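Local coordinates for adenosine monophosphate-protein transferase (Pyrococcus horikoshii, PDB 2D16), which is of unknown function but belongs to the adenosine-specific kinase family and probably binds adenosine or an adenine nucleotide, at the interface of chains A and B. Sequence-based numbering; all coordinates share one arbitrary frame. Chains: chain A/B, hypothetical protein PH1918.

The interface of chains A and B. Residues chain A 94, 158-160; chain B 37-38, 40.
A:Asn94 and A:Tyr159 of one subunit meet the C-terminal end of helix 25-39 of the other, at B:Leu37 and B:Thr38. The patch is a part of a two-fold symmetric interface between identical chains, repeated with the chains exchanged; the deposited assembly is a tetramer, although the structure alone does not establish which oligomer acts in the cell. The tight part is polar. The side-chain amide nitrogen ND2 of A:Asn94 donates to the backbone carbonyl O of B:Thr38 at 2.6 Å. This oxygen lies close to the amide plane of the asparagine, but the donor stands above the carbonyl plane and the bond is bent, 137° at the hydrogen. With CG beside its own backbone N (chi1 -51°), A:Asn94 extends ND2 from helix 92-100 towards the partner's helix end.

ND2 of A:Asn94 also pairs with a bridging water at 3.0 Å, along a straighter path of 165° at the hydrogen. The same water lies 2.9 Å from the phenolic OH of A:Tyr159 and 3.0 Å from the carbonyl O of B:Leu37, so it links three groups from the two chains and probably helps to fix the tip of the ring. An alanine in place of A:Asn94 would probably leave the B:Thr38 carbonyl without this donor and the water with a weaker hold.

Apolar packing is looser. A:Tyr159, just beyond helix 144-157, runs past B:Leu37 in the opposite direction, touching it through ring atoms CD1 and CE1, with CB of B:Leu37 somewhat out of the ring plane and 3.9 Å from CD1 of A:Tyr159. Further along, the leucine methyls meet the backbone of the C-terminal segment only at van der Waals range, and A:Lys160 loses little surface to the partner, its side chain turned away from B:Leu37. There, CD1 of B:Leu37 sits 3.9 Å from the backbone N of A:Lys160.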
loop_
_atom_site.group_PDB
_atom_site.type_symbol
_atom_site.label_atom_id
_atom_site.label_comp_id
_atom_site.label_asym_id
_atom_site.label_seq_id
_atom_site.Cartn_x
_atom_site.Cartn_y
_atom_site.Cartn_z
ATOM N N ASN A 94 -29.557 15.700 17.613
ATOM C CA ASN A 94 -29.195 14.473 16.910
ATOM C C ASN A 94 -30.426 13.721 16.406
ATOM O O ASN A 94 -30.299 12.838 15.556
ATOM C CB ASN A 94 -28.432 13.503 17.829
ATOM C CG ASN A 94 -27.257 14.146 18.541
ATOM O OD1 ASN A 94 -27.115 14.053 19.764
ATOM N ND2 ASN A 94 -26.413 14.826 17.773
ATOM N N GLY A 158 -17.390 20.847 21.838
ATOM C CA GLY A 158 -16.967 19.925 20.798
ATOM C C GLY A 158 -17.287 20.383 19.389
ATOM O O GLY A 158 -16.910 19.725 18.416
ATOM N N TYR A 159 -17.989 21.503 19.268
ATOM C CA TYR A 159 -18.334 22.025 17.954
ATOM C C TYR A 159 -17.184 22.902 17.486
ATOM O O TYR A 159 -17.258 24.131 17.490
ATOM C CB TYR A 159 -19.652 22.795 18.034
ATOM C CG TYR A 159 -20.810 21.877 18.352
ATOM C CD1 TYR A 159 -21.365 21.052 17.369
ATOM C CD2 TYR A 159 -21.310 21.783 19.646
ATOM C CE1 TYR A 159 -22.391 20.154 17.675
ATOM C CE2 TYR A 159 -22.334 20.888 19.965
ATOM C CZ TYR A 159 -22.868 20.077 18.975
ATOM O OH TYR A 159 -23.873 19.190 19.293
ATOM N N LYS A 160 -16.111 22.227 17.090
ATOM C CA LYS A 160 -14.890 22.872 16.634
ATOM C C LYS A 160 -14.249 21.994 15.565
ATOM O O LYS A 160 -14.220 20.770 15.695
ATOM C CB LYS A 160 -13.928 23.022 17.818
ATOM C CG LYS A 160 -12.607 23.694 17.496
ATOM C CD LYS A 160 -12.797 25.162 17.156
ATOM C CE LYS A 160 -11.451 25.866 17.033
ATOM N NZ LYS A 160 -10.666 25.763 18.298
ATOM N N LEU B 37 -20.880 17.139 12.867
ATOM C CA LEU B 37 -20.753 17.207 14.318
ATOM C C LEU B 37 -22.111 17.166 15.016
ATOM O O LEU B 37 -22.205 16.741 16.167
ATOM C CB LEU B 37 -20.005 18.481 14.724
ATOM C CG LEU B 37 -18.508 18.497 14.416
ATOM C CD1 LEU B 37 -17.950 19.894 14.633
ATOM C CD2 LEU B 37 -17.796 17.480 15.304
ATOM N N THR B 38 -23.165 17.592 14.320
ATOM C CA THR B 38 -24.503 17.600 14.906
ATOM C C THR B 38 -25.226 16.258 14.791
ATOM O O THR B 38 -26.247 16.044 15.445
ATOM C CB THR B 38 -25.417 18.659 14.242
ATOM O OG1 THR B 38 -25.754 18.238 12.913
ATOM C CG2 THR B 38 -24.722 20.011 14.186
ATOM N N VAL B 40 -24.015 12.937 15.433
ATOM C CA VAL B 40 -23.771 11.997 16.518
ATOM C C VAL B 40 -22.725 12.558 17.473
ATOM O O VAL B 40 -21.635 12.943 17.052
ATOM C CB VAL B 40 -23.245 10.640 15.983
ATOM C CG1 VAL B 40 -22.950 9.696 17.149
ATOM C CG2 VAL B 40 -24.267 10.013 15.035
HETATM O O HOH W 1 -23.968 16.414 18.528
#